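Local coordinates for protein diguanylate cyclase (Pseudomonas aeruginosa, PDB 5M3C) that is a two-domain protein that joins a GGDEF domain, binding guanosine-5'-triphosphate and calcium in the model, to a barrel-shaped EAL domain that also holds calcium, at residues G35-I40 with K144-A149; M176-E181 with V213-P218; R227-A232 with L239-W244; I302-I307 with F333-S338. All coordinates share one frame; numbering follows the deposited sequence.

Contact 1 (G35-I40 with K144-A149)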
loop_
_atom_site.group_PDB
_atom_site.type_symbol
_atom_site.label_atom_id
_atom_site.label_comp_id
_atom_site.label_asym_id
_atom_site.label_seq_id
_atom_site.Cartn_x
_atom_site.Cartn_y
_atom_site.Cartn_z
ATOM N N GLY B 35 -0.472 6.293 42.988
ATOM C CA GLY B 35 -1.503 5.360 42.551
ATOM C C GLY B 35 -1.957 5.666 41.141
ATOM O O GLY B 35 -1.420 6.559 40.490
ATOM N N ALA B 36 -2.953 4.931 40.666
ATOM C CA ALA B 36 -3.401 5.090 39.290
ATOM C C ALA B 36 -4.886 4.809 39.110
ATOM O O ALA B 36 -5.452 3.930 39.753
ATOM C CB ALA B 36 -2.590 4.189 38.374
ATOM N N VAL B 37 -5.500 5.578 38.221
ATOM C CA VAL B 37 -6.858 5.335 37.772
ATOM C C VAL B 37 -6.816 5.132 36.265
ATOM O O VAL B 37 -6.285 5.975 35.537
ATOM C CB VAL B 37 -7.782 6.522 38.087
ATOM C CG1 VAL B 37 -9.167 6.282 37.505
ATOM C CG2 VAL B 37 -7.862 6.748 39.589
ATOM N N LEU B 38 -7.357 4.008 35.805
ATOM C CA LEU B 38 -7.343 3.672 34.384
ATOM C C LEU B 38 -8.748 3.698 33.802
ATOM O O LEU B 38 -9.665 3.085 34.346
ATOM C CB LEU B 38 -6.716 2.292 34.158
ATOM C CG LEU B 38 -5.184 2.236 34.159
ATOM C CD1 LEU B 38 -4.616 2.785 35.458
ATOM C CD2 LEU B 38 -4.685 0.818 33.927
ATOM N N PHE B 39 -8.903 4.409 32.688
ATOM C CA PHE B 39 -10.180 4.510 31.988
ATOM C C PHE B 39 -10.150 3.678 30.712
ATOM O O PHE B 39 -9.338 3.935 29.816
ATOM C CB PHE B 39 -10.464 5.967 31.633
ATOM C CG PHE B 39 -11.919 6.271 31.444
ATOM C CD1 PHE B 39 -12.612 5.757 30.365
ATOM C CD2 PHE B 39 -12.592 7.078 32.345
ATOM C CE1 PHE B 39 -13.953 6.037 30.189
ATOM C CE2 PHE B 39 -13.932 7.362 32.177
ATOM C CZ PHE B 39 -14.615 6.842 31.096
ATOM N N ILE B 40 -11.036 2.688 30.631
ATOM C CA ILE B 40 -11.064 1.773 29.489
ATOM C C ILE B 40 -12.394 1.819 28.743
ATOM O O ILE B 40 -13.431 1.471 29.293
ATOM C CB ILE B 40 -10.828 0.318 29.926
ATOM C CG1 ILE B 40 -9.438 0.171 30.554
ATOM C CG2 ILE B 40 -10.992 -0.618 28.739
ATOM C CD1 ILE B 40 -9.137 -1.228 31.050
ATOM N N LYS B 144 -11.988 12.490 35.517
ATOM C CA LYS B 144 -12.001 13.409 34.378
ATOM C C LYS B 144 -10.730 13.261 33.550
ATOM O O LYS B 144 -10.775 12.968 32.354
ATOM C CB LYS B 144 -12.132 14.856 34.869
ATOM C CG LYS B 144 -12.115 15.902 33.764
ATOM N N ASN B 145 -9.593 13.465 34.200
ATOM C CA ASN B 145 -8.310 13.413 33.514
ATOM C C ASN B 145 -8.053 12.027 32.923
ATOM O O ASN B 145 -7.501 11.914 31.831
ATOM C CB ASN B 145 -7.185 13.825 34.466
ATOM C CG ASN B 145 -7.305 15.271 34.917
ATOM O OD1 ASN B 145 -8.133 16.028 34.406
ATOM N ND2 ASN B 145 -6.482 15.661 35.880
ATOM N N ALA B 146 -8.458 10.975 33.634
ATOM C CA ALA B 146 -8.292 9.610 33.120
ATOM C C ALA B 146 -9.156 9.389 31.881
ATOM O O ALA B 146 -8.795 8.627 30.985
ATOM C CB ALA B 146 -8.637 8.588 34.192
ATOM N N ASP B 147 -10.302 10.060 31.847
ATOM C CA ASP B 147 -11.217 9.981 30.714
ATOM C C ASP B 147 -10.630 10.689 29.495
ATOM O O ASP B 147 -10.691 10.179 28.375
ATOM C CB ASP B 147 -12.557 10.621 31.086
ATOM C CG ASP B 147 -13.671 10.244 30.136
ATOM O OD1 ASP B 147 -13.632 9.120 29.588
ATOM O OD2 ASP B 147 -14.590 11.070 29.947
ATOM N N ALA B 148 -10.061 11.869 29.719
ATOM C CA ALA B 148 -9.424 12.629 28.646
ATOM C C ALA B 148 -8.349 11.797 27.948
ATOM O O ALA B 148 -8.293 11.738 26.716
ATOM C CB ALA B 148 -8.823 13.912 29.196
ATOM N N ALA B 149 -7.499 11.154 28.743
ATOM C CA ALA B 149 -6.447 10.296 28.209
ATOM C C ALA B 149 -7.040 9.193 27.340
ATOM O O ALA B 149 -6.468 8.823 26.315
ATOM C CB ALA B 149 -5.630 9.692 29.343
#

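Contact 2 (M176-E181 with V213-P218)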
loop_
_atom_site.group_PDB
_atom_site.type_symbol
_atom_site.label_atom_id
_atom_site.label_comp_id
_atom_site.label_asym_id
_atom_site.label_seq_id
_atom_site.Cartn_x
_atom_site.Cartn_y
_atom_site.Cartn_z
ATOM N N MET B 176 -15.252 17.210 20.516
ATOM C CA MET B 176 -16.684 16.973 20.686
ATOM C C MET B 176 -17.499 18.159 20.162
ATOM O O MET B 176 -18.501 17.984 19.468
ATOM C CB MET B 176 -17.019 16.728 22.160
ATOM C CG MET B 176 -16.565 15.382 22.702
ATOM S SD MET B 176 -16.692 15.312 24.501
ATOM C CE MET B 176 -16.010 13.691 24.833
ATOM N N ALA B 177 -17.064 19.367 20.503
ATOM C CA ALA B 177 -17.757 20.569 20.066
ATOM C C ALA B 177 -17.806 20.619 18.545
ATOM O O ALA B 177 -18.886 20.676 17.945
ATOM C CB ALA B 177 -17.061 21.802 20.617
ATOM N N LEU B 178 -16.634 20.578 17.921
ATOM C CA LEU B 178 -16.552 20.669 16.466
ATOM C C LEU B 178 -17.457 19.650 15.776
ATOM O O LEU B 178 -17.997 19.918 14.700
ATOM C CB LEU B 178 -15.107 20.510 15.992
ATOM C CG LEU B 178 -14.215 21.718 16.283
ATOM C CD1 LEU B 178 -12.792 21.465 15.812
ATOM C CD2 LEU B 178 -14.776 22.975 15.636
ATOM N N GLU B 179 -17.630 18.484 16.391
ATOM C CA GLU B 179 -18.530 17.488 15.831
ATOM C C GLU B 179 -19.943 18.054 15.778
ATOM O O GLU B 179 -20.579 18.045 14.724
ATOM C CB GLU B 179 -18.511 16.193 16.643
ATOM C CG GLU B 179 -19.552 15.185 16.177
ATOM C CD GLU B 179 -19.459 13.852 16.894
ATOM O OE1 GLU B 179 -20.262 12.952 16.570
ATOM O OE2 GLU B 179 -18.591 13.696 17.778
ATOM N N THR B 180 -20.425 18.558 16.911
ATOM C CA THR B 180 -21.785 19.089 16.987
ATOM C C THR B 180 -21.956 20.231 16.002
ATOM O O THR B 180 -22.968 20.325 15.302
ATOM C CB THR B 180 -22.129 19.607 18.396
ATOM O OG1 THR B 180 -21.039 20.387 18.902
ATOM C CG2 THR B 180 -22.398 18.457 19.345
ATOM N N GLU B 181 -20.952 21.098 15.951
ATOM C CA GLU B 181 -20.998 22.246 15.064
ATOM C C GLU B 181 -21.019 21.816 13.604
ATOM O O GLU B 181 -21.743 22.394 12.796
ATOM C CB GLU B 181 -19.821 23.182 15.335
ATOM C CG GLU B 181 -19.952 23.960 16.636
ATOM C CD GLU B 181 -21.346 24.527 16.843
ATOM O OE1 GLU B 181 -22.227 23.794 17.336
ATOM O OE2 GLU B 181 -21.561 25.712 16.518
ATOM N N VAL B 213 -14.808 23.137 -0.557
ATOM C CA VAL B 213 -15.619 23.339 0.640
ATOM C C VAL B 213 -14.886 24.177 1.681
ATOM O O VAL B 213 -13.718 23.934 1.982
ATOM C CB VAL B 213 -16.005 22.004 1.298
ATOM C CG1 VAL B 213 -17.183 22.206 2.239
ATOM C CG2 VAL B 213 -16.346 20.966 0.244
ATOM N N ARG B 214 -15.587 25.162 2.227
ATOM C CA ARG B 214 -15.050 26.010 3.278
ATOM C C ARG B 214 -15.986 25.988 4.475
ATOM O O ARG B 214 -17.175 25.708 4.338
ATOM C CB ARG B 214 -14.900 27.448 2.783
ATOM C CG ARG B 214 -13.773 27.662 1.782
ATOM C CD ARG B 214 -12.411 27.622 2.455
ATOM N NE ARG B 214 -11.369 28.188 1.603
ATOM C CZ ARG B 214 -10.699 27.510 0.674
ATOM N NH1 ARG B 214 -10.955 26.223 0.459
ATOM N NH2 ARG B 214 -9.767 28.120 -0.046
ATOM N N TRP B 215 -15.445 26.289 5.649
ATOM C CA TRP B 215 -16.247 26.333 6.862
ATOM C C TRP B 215 -15.731 27.412 7.799
ATOM O O TRP B 215 -14.654 27.278 8.374
ATOM C CB TRP B 215 -16.236 24.967 7.560
ATOM C CG TRP B 215 -17.109 24.891 8.789
ATOM C CD1 TRP B 215 -18.183 25.680 9.084
ATOM C CD2 TRP B 215 -16.996 23.955 9.868
ATOM N NE1 TRP B 215 -18.734 25.304 10.284
ATOM C CE2 TRP B 215 -18.025 24.245 10.785
ATOM C CE3 TRP B 215 -16.120 22.903 10.151
ATOM C CZ2 TRP B 215 -18.205 23.522 11.961
ATOM C CZ3 TRP B 215 -16.299 22.185 11.322
ATOM C CH2 TRP B 215 -17.333 22.499 12.211
ATOM N N TYR B 216 -16.498 28.490 7.938
ATOM C CA TYR B 216 -16.180 29.528 8.909
ATOM C C TYR B 216 -17.109 29.434 10.107
ATOM O O TYR B 216 -18.323 29.292 9.954
ATOM C CB TYR B 216 -16.295 30.923 8.298
ATOM C CG TYR B 216 -16.134 32.027 9.325
ATOM C CD1 TYR B 216 -14.870 32.431 9.748
ATOM C CD2 TYR B 216 -17.240 32.653 9.886
ATOM C CE1 TYR B 216 -14.712 33.431 10.693
ATOM C CE2 TYR B 216 -17.093 33.656 10.831
ATOM C CZ TYR B 216 -15.825 34.040 11.231
ATOM O OH TYR B 216 -15.667 35.035 12.170
ATOM N N HIS B 217 -16.531 29.516 11.301
ATOM C CA HIS B 217 -17.315 29.568 12.527
ATOM C C HIS B 217 -16.781 30.689 13.409
ATOM O O HIS B 217 -15.604 30.692 13.766
ATOM C CB HIS B 217 -17.252 28.234 13.271
ATOM C CG HIS B 217 -18.332 28.068 14.293
ATOM N ND1 HIS B 217 -18.427 28.866 15.411
ATOM C CD2 HIS B 217 -19.366 27.197 14.364
ATOM C CE1 HIS B 217 -19.473 28.496 16.128
ATOM N NE2 HIS B 217 -20.060 27.484 15.514
ATOM N N PRO B 218 -17.652 31.639 13.777
ATOM C CA PRO B 218 -17.236 32.829 14.522
ATOM C C PRO B 218 -16.389 32.499 15.748
ATOM O O PRO B 218 -15.387 33.165 16.012
ATOM C CB PRO B 218 -18.564 33.457 14.959
ATOM C CG PRO B 218 -19.584 32.921 14.016
ATOM C CD PRO B 218 -19.113 31.556 13.623
#

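Contact 3 (R227-A232 with L239-W244)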
loop_
_atom_site.group_PDB
_atom_site.type_symbol
_atom_site.label_atom_id
_atom_site.label_comp_id
_atom_site.label_asym_id
_atom_site.label_seq_id
_atom_site.Cartn_x
_atom_site.Cartn_y
_atom_site.Cartn_z
ATOM N N ARG B 227 -8.526 20.096 8.709
ATOM C CA ARG B 227 -8.917 19.913 10.093
ATOM C C ARG B 227 -10.273 19.214 10.181
ATOM O O ARG B 227 -10.428 18.256 10.934
ATOM C CB ARG B 227 -8.964 21.278 10.781
ATOM C CG ARG B 227 -8.878 21.263 12.298
ATOM C CD ARG B 227 -8.493 22.650 12.789
ATOM N NE ARG B 227 -9.218 23.057 13.989
ATOM C CZ ARG B 227 -9.584 24.310 14.253
ATOM N NH1 ARG B 227 -10.239 24.590 15.372
ATOM N NH2 ARG B 227 -9.308 25.287 13.395
ATOM N N PHE B 228 -11.246 19.674 9.396
ATOM C CA PHE B 228 -12.625 19.211 9.566
ATOM C C PHE B 228 -13.029 18.020 8.703
ATOM O O PHE B 228 -14.077 17.421 8.947
ATOM C CB PHE B 228 -13.634 20.367 9.406
ATOM C CG PHE B 228 -13.837 20.844 7.987
ATOM C CD1 PHE B 228 -14.309 19.989 7.001
ATOM C CD2 PHE B 228 -13.603 22.172 7.650
ATOM C CE1 PHE B 228 -14.510 20.438 5.707
ATOM C CE2 PHE B 228 -13.804 22.626 6.358
ATOM C CZ PHE B 228 -14.258 21.759 5.386
ATOM N N ILE B 229 -12.232 17.662 7.699
ATOM C CA ILE B 229 -12.575 16.487 6.891
ATOM C C ILE B 229 -12.246 15.186 7.631
ATOM O O ILE B 229 -13.055 14.252 7.649
ATOM C CB ILE B 229 -11.908 16.515 5.507
ATOM C CG1 ILE B 229 -12.517 17.641 4.670
ATOM C CG2 ILE B 229 -12.109 15.188 4.794
ATOM C CD1 ILE B 229 -11.814 17.885 3.353
ATOM N N PRO B 230 -11.062 15.124 8.257
ATOM C CA PRO B 230 -10.772 13.976 9.112
ATOM C C PRO B 230 -11.797 13.853 10.236
ATOM O O PRO B 230 -12.217 12.747 10.573
ATOM C CB PRO B 230 -9.384 14.295 9.678
ATOM C CG PRO B 230 -8.778 15.252 8.711
ATOM C CD PRO B 230 -9.926 16.058 8.177
ATOM N N LEU B 231 -12.190 14.990 10.806
ATOM C CA LEU B 231 -13.241 15.022 11.816
ATOM C C LEU B 231 -14.469 14.285 11.297
ATOM O O LEU B 231 -14.985 13.373 11.952
ATOM C CB LEU B 231 -13.605 16.468 12.150
ATOM C CG LEU B 231 -14.756 16.676 13.134
ATOM C CD1 LEU B 231 -14.344 16.231 14.526
ATOM C CD2 LEU B 231 -15.195 18.132 13.148
ATOM N N ALA B 232 -14.926 14.684 10.114
ATOM C CA ALA B 232 -16.080 14.056 9.482
ATOM C C ALA B 232 -15.843 12.563 9.291
ATOM O O ALA B 232 -16.698 11.741 9.635
ATOM C CB ALA B 232 -16.379 14.719 8.148
ATOM N N LEU B 239 -19.985 11.099 4.454
ATOM C CA LEU B 239 -21.009 10.782 3.464
ATOM C C LEU B 239 -22.025 11.921 3.364
ATOM O O LEU B 239 -22.314 12.394 2.267
ATOM C CB LEU B 239 -21.694 9.449 3.786
ATOM C CG LEU B 239 -20.788 8.214 3.711
ATOM C CD1 LEU B 239 -21.576 6.947 4.010
ATOM C CD2 LEU B 239 -20.107 8.109 2.354
ATOM N N PRO B 240 -22.561 12.373 4.512
ATOM C CA PRO B 240 -23.424 13.556 4.518
ATOM C C PRO B 240 -22.722 14.788 3.940
ATOM O O PRO B 240 -23.346 15.586 3.236
ATOM C CB PRO B 240 -23.722 13.771 6.004
ATOM C CG PRO B 240 -23.531 12.440 6.637
ATOM C CD PRO B 240 -22.460 11.752 5.845
ATOM N N LEU B 241 -21.436 14.935 4.241
ATOM C CA LEU B 241 -20.654 16.064 3.749
ATOM C C LEU B 241 -20.529 16.017 2.233
ATOM O O LEU B 241 -20.816 16.997 1.546
ATOM C CB LEU B 241 -19.262 16.062 4.383
ATOM C CG LEU B 241 -18.319 17.198 3.976
ATOM C CD1 LEU B 241 -18.874 18.549 4.393
ATOM C CD2 LEU B 241 -16.939 16.986 4.578
ATOM N N GLY B 242 -20.103 14.868 1.717
ATOM C CA GLY B 242 -19.898 14.692 0.284
ATOM C C GLY B 242 -21.172 14.906 -0.507
ATOM O O GLY B 242 -21.160 15.534 -1.570
ATOM N N ASP B 243 -22.277 14.385 0.019
ATOM C CA ASP B 243 -23.575 14.535 -0.622
ATOM C C ASP B 243 -23.933 16.013 -0.697
ATOM O O ASP B 243 -24.338 16.514 -1.751
ATOM C CB ASP B 243 -24.649 13.779 0.160
ATOM C CG ASP B 243 -25.669 13.121 -0.745
ATOM O OD1 ASP B 243 -25.327 12.090 -1.366
ATOM O OD2 ASP B 243 -26.809 13.627 -0.833
ATOM N N TRP B 244 -23.774 16.704 0.428
ATOM C CA TRP B 244 -24.000 18.143 0.491
ATOM C C TRP B 244 -23.144 18.859 -0.540
ATOM O O TRP B 244 -23.632 19.704 -1.288
ATOM C CB TRP B 244 -23.663 18.679 1.884
ATOM C CG TRP B 244 -24.022 20.123 2.069
ATOM C CD1 TRP B 244 -25.187 20.613 2.571
ATOM C CD2 TRP B 244 -23.211 21.262 1.749
ATOM N NE1 TRP B 244 -25.158 21.986 2.585
ATOM C CE2 TRP B 244 -23.955 22.409 2.086
ATOM C CE3 TRP B 244 -21.931 21.422 1.212
ATOM C CZ2 TRP B 244 -23.463 23.699 1.905
ATOM C CZ3 TRP B 244 -21.444 22.704 1.034
ATOM C CH2 TRP B 244 -22.209 23.825 1.378
#

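Contact 4 (I302-I307 with F333-S338)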
loop_
_atom_site.group_PDB
_atom_site.type_symbol
_atom_site.label_atom_id
_atom_site.label_comp_id
_atom_site.label_asym_id
_atom_site.label_seq_id
_atom_site.Cartn_x
_atom_site.Cartn_y
_atom_site.Cartn_z
ATOM N N ILE B 302 -10.363 12.547 -7.744
ATOM C CA ILE B 302 -10.097 11.519 -6.745
ATOM C C ILE B 302 -8.604 11.449 -6.452
ATOM O O ILE B 302 -7.787 11.407 -7.367
ATOM C CB ILE B 302 -10.603 10.140 -7.204
ATOM C CG1 ILE B 302 -11.981 10.281 -7.858
ATOM C CG2 ILE B 302 -10.655 9.179 -6.025
ATOM C CD1 ILE B 302 -12.655 8.965 -8.184
ATOM N N THR B 303 -8.257 11.436 -5.170
ATOM C CA THR B 303 -6.859 11.478 -4.757
ATOM C C THR B 303 -6.116 10.201 -5.156
ATOM O O THR B 303 -6.624 9.091 -4.976
ATOM C CB THR B 303 -6.732 11.714 -3.235
ATOM O OG1 THR B 303 -5.352 11.861 -2.880
ATOM C CG2 THR B 303 -7.337 10.562 -2.445
ATOM N N GLU B 304 -4.917 10.373 -5.707
ATOM C CA GLU B 304 -4.083 9.248 -6.130
ATOM C C GLU B 304 -3.945 8.215 -5.020
ATOM O O GLU B 304 -4.304 7.045 -5.191
ATOM C CB GLU B 304 -2.697 9.749 -6.548
ATOM C CG GLU B 304 -1.794 8.679 -7.144
ATOM C CD GLU B 304 -0.377 9.172 -7.375
ATOM O OE1 GLU B 304 0.277 8.683 -8.321
ATOM O OE2 GLU B 304 0.087 10.046 -6.614
ATOM N N SER B 305 -3.433 8.664 -3.878
ATOM C CA SER B 305 -3.160 7.789 -2.739
ATOM C C SER B 305 -4.293 6.802 -2.471
ATOM O O SER B 305 -4.052 5.675 -2.038
ATOM C CB SER B 305 -2.887 8.624 -1.483
ATOM O OG SER B 305 -3.927 9.557 -1.246
ATOM N N PHE B 306 -5.527 7.226 -2.729
ATOM C CA PHE B 306 -6.690 6.371 -2.514
ATOM C C PHE B 306 -6.915 5.433 -3.692
ATOM O O PHE B 306 -7.119 4.234 -3.505
ATOM C CB PHE B 306 -7.950 7.210 -2.293
ATOM C CG PHE B 306 -9.207 6.394 -2.220
ATOM C CD1 PHE B 306 -9.924 6.096 -3.367
ATOM C CD2 PHE B 306 -9.665 5.911 -1.007
ATOM C CE1 PHE B 306 -11.078 5.337 -3.305
ATOM C CE2 PHE B 306 -10.818 5.151 -0.937
ATOM C CZ PHE B 306 -11.527 4.864 -2.088
ATOM N N ILE B 307 -6.883 5.982 -4.903
ATOM C CA ILE B 307 -7.161 5.198 -6.103
ATOM C C ILE B 307 -6.137 4.084 -6.314
ATOM O O ILE B 307 -6.471 3.019 -6.839
ATOM C CB ILE B 307 -7.234 6.087 -7.360
ATOM C CG1 ILE B 307 -8.688 6.475 -7.638
ATOM C CG2 ILE B 307 -6.661 5.365 -8.570
ATOM C CD1 ILE B 307 -8.921 7.084 -9.005
ATOM N N PHE B 333 -1.076 14.039 -7.937
ATOM C CA PHE B 333 -0.391 12.952 -8.633
ATOM C C PHE B 333 1.131 13.045 -8.578
ATOM O O PHE B 333 1.705 14.116 -8.772
ATOM C CB PHE B 333 -0.835 12.891 -10.094
ATOM C CG PHE B 333 -0.321 11.687 -10.826
ATOM C CD1 PHE B 333 -0.948 10.461 -10.693
ATOM C CD2 PHE B 333 0.796 11.777 -11.642
ATOM C CE1 PHE B 333 -0.476 9.349 -11.363
ATOM C CE2 PHE B 333 1.272 10.669 -12.315
ATOM C CZ PHE B 333 0.635 9.451 -12.175
ATOM N N GLY B 334 1.772 11.908 -8.314
ATOM C CA GLY B 334 3.225 11.794 -8.415
ATOM C C GLY B 334 3.974 11.733 -7.095
ATOM O O GLY B 334 5.174 11.463 -7.076
ATOM N N THR B 335 3.270 11.966 -5.991
ATOM C CA THR B 335 3.910 12.109 -4.680
ATOM C C THR B 335 4.587 10.832 -4.176
ATOM O O THR B 335 5.795 10.820 -3.924
ATOM C CB THR B 335 2.900 12.576 -3.618
ATOM O OG1 THR B 335 1.709 11.784 -3.707
ATOM C CG2 THR B 335 2.548 14.038 -3.824
ATOM N N GLY B 336 3.810 9.764 -4.021
ATOM C CA GLY B 336 4.322 8.526 -3.436
ATOM C C GLY B 336 4.486 7.391 -4.429
ATOM O O GLY B 336 4.885 7.604 -5.575
ATOM N N TYR B 337 4.187 6.176 -3.978
ATOM C CA TYR B 337 4.285 4.985 -4.818
ATOM C C TYR B 337 2.975 4.721 -5.551
ATOM O O TYR B 337 1.914 4.656 -4.935
ATOM C CB TYR B 337 4.661 3.767 -3.972
ATOM C CG TYR B 337 6.133 3.693 -3.646
ATOM C CD1 TYR B 337 6.731 4.640 -2.823
ATOM C CD2 TYR B 337 6.929 2.678 -4.165
ATOM C CE1 TYR B 337 8.083 4.580 -2.526
ATOM C CE2 TYR B 337 8.281 2.607 -3.873
ATOM C CZ TYR B 337 8.853 3.562 -3.055
ATOM O OH TYR B 337 10.198 3.499 -2.761
ATOM N N SER B 338 3.057 4.567 -6.868
ATOM C CA SER B 338 1.876 4.318 -7.686
ATOM C C SER B 338 2.151 3.212 -8.702
ATOM O O SER B 338 3.267 2.700 -8.784
ATOM C CB SER B 338 1.448 5.600 -8.404
ATOM O OG SER B 338 2.419 6.002 -9.356
#

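Contact 1 (G35-I40 with K144-A149)
Carboxylate oxygen OD1 of D147 hangs over one face of the F39 ring, making no polar bond there. D147 CG sits 3.5 Å above the ring plane, displaced toward the rim, and the carboxylate is turned 32° from the ring. The two side chains run side by side and point the same way. Each has its CG opposite the backbone N, a torsion that brings the carboxylate of D147 nearer the strand than its CB. The same face takes a CH-pi contact: D147 CA is 4.0 Å from the ring centroid, 28° off the normal.

One residue earlier on the helix, A146 points its CB at the strand. This CB is 4.1 Å from CG1 of V37 and equally far from CB of F39, and the carbonyl O of A146 also lies near F39 CB. The small residue is consistent with the close approach of the two segment axes, 7.3 Å apart at an angle of 46°. A146 also touches A130 of the adjoining strand 119-132, and E85 adjoins F39. The calcium site that includes D41 is about 8 Å from the F39 side chain. Without polar bonds between them, the two segments of this GGDEF domain meet by van der Waals and CH-pi contact, and the electron-rich ring face probably offers OD1 little attraction.

Contact 2 (M176-E181 with V213-P218)
L178 opens the contact from the helix side, meeting the indole of W215 in two ways. Its carbonyl O lies at the indole edge, near the plane and 3.6 Å from CH2, while its branch CD2 comes within 4.3 Å of that same CH2 atom. The L178 side chain also touches R227 and L231 of helix 225-234, so it is wedged between that helix and the tryptophan. One turn further on, E181 faces the strand and engages two of its residues. Its CB sits in the plane of the indole at the edge, 3.8 Å from CZ2 of W215. Beyond CB the chain bends at chi2, swinging the carboxylate past the tryptophan to H217.

There H217 NE2 donates to E181 OE2 at 2.5 Å, with an N-H...O angle of 150°. OE2 accepts through its anti lone pair and lies 18° out of the imidazole plane; carboxylate and ring are turned 65° apart. The other ring nitrogen, ND1, is hydrogen-bonded to L219 N, and F220 meets the imidazole edge-to-face. Bonds at both nitrogens would restrain the rotation of the histidine ring. W215 packs in addition on L182 and A185 of the helix. The arrangement is helix-on-strand packing of the EAL barrel, where helix 168-187, arriving from the GGDEF domain, lies across the C-terminal end of barrel strand 206-217.

Contact 3 (R227-A232 with L239-W244)
The F228 ring meets L241 at its edge: methyl CD2 of the leucine lies near the ring plane, 4.4 Å from CE1. On the same ring, CE2 packs against W215 CB, which ties this helix pair to strand 206-217. With chi1 at 74° the ring of F228 swings toward the second helix.

L241 carries the whole contact from its side. Its CB points at the other helix, and the single methyl CD2 touches three residues. A232 CB lies 4.3 Å from this methyl and I229 CG1 4.5 Å, with the phenyl edge completing the set. These separations mark ordinary van der Waals packing between hydrocarbon groups. The segment axes stay 10.5 Å apart and their directions differ by 124°, so the helices meet at one leucine and not along a shared groove. Between I229 and A232 the first helix is kinked at P230, whose nitrogen has no bond to the preceding turn.

A232 also touches L182 of helix 168-187, and L241 touches L191 of a loop, which extends the apolar patch on both sides of the pair. Helices 225-234 and 238-259 lie in succession between strands 206-217 and 266-269, which are parallel neighbours in the sheet; together they form the helical connection of a beta-alpha-beta crossover in the EAL barrel.

Contact 4 (I302-I307 with F333-S338)
E304, first residue of helix 304-307 just after barrel strand 298-303, reaches to F333-S338, the loop following strand 327-333 in the EAL barrel. Its CB points toward that loop, and the chain runs out extended, with CG opposite the backbone N. CG passes 4.1 Å from CD1 of F333. Next, CD lies 3.6 Å from both that ring atom and the backbone N of G334. Of the carboxylate oxygens, OE1 touches both ends of the segment and OE2 binds G334. OE1 is close to the F333 ring, 3.2 Å from CE1, and also meets CB of S338; carboxylate and ring planes stand 34° apart.

One glutamate thus contacts the loop's first two residues and its last, consistent with the glutamate that steadies this loop in other EAL domains. The neighbouring E301 and D331 belong to the calcium site. Y337 and S338 pair in an antiparallel ladder with a strand of the second subunit, so the sheet runs on across the interface. The hydrogen bond from G334 N to E304 OE2 spans 3.0 Å at an N-H...O angle of 151°, with the donor 36° above the carboxylate plane.

Overall arrangement
Contact 1 lies in the GGDEF domain, the other three in the EAL domain; its centre is about 40 Å from that of contact 4. Contacts 1 and 3 are buried and lack polar bonds, though contact 1 sets a carboxylate over a ring; one fits a helix to a sheet, the other two helices together. Contact 2 is only partly buried, and there a charged group and an imidazole supplement the packing. It touches contact 3, at centres about 11 Å apart, and strand 206-217 leads on to helix 225-234. Contact 4, reaching the same sheet as contact 2, is buried yet polar: a carboxylate holds a loop that runs into the subunit interface.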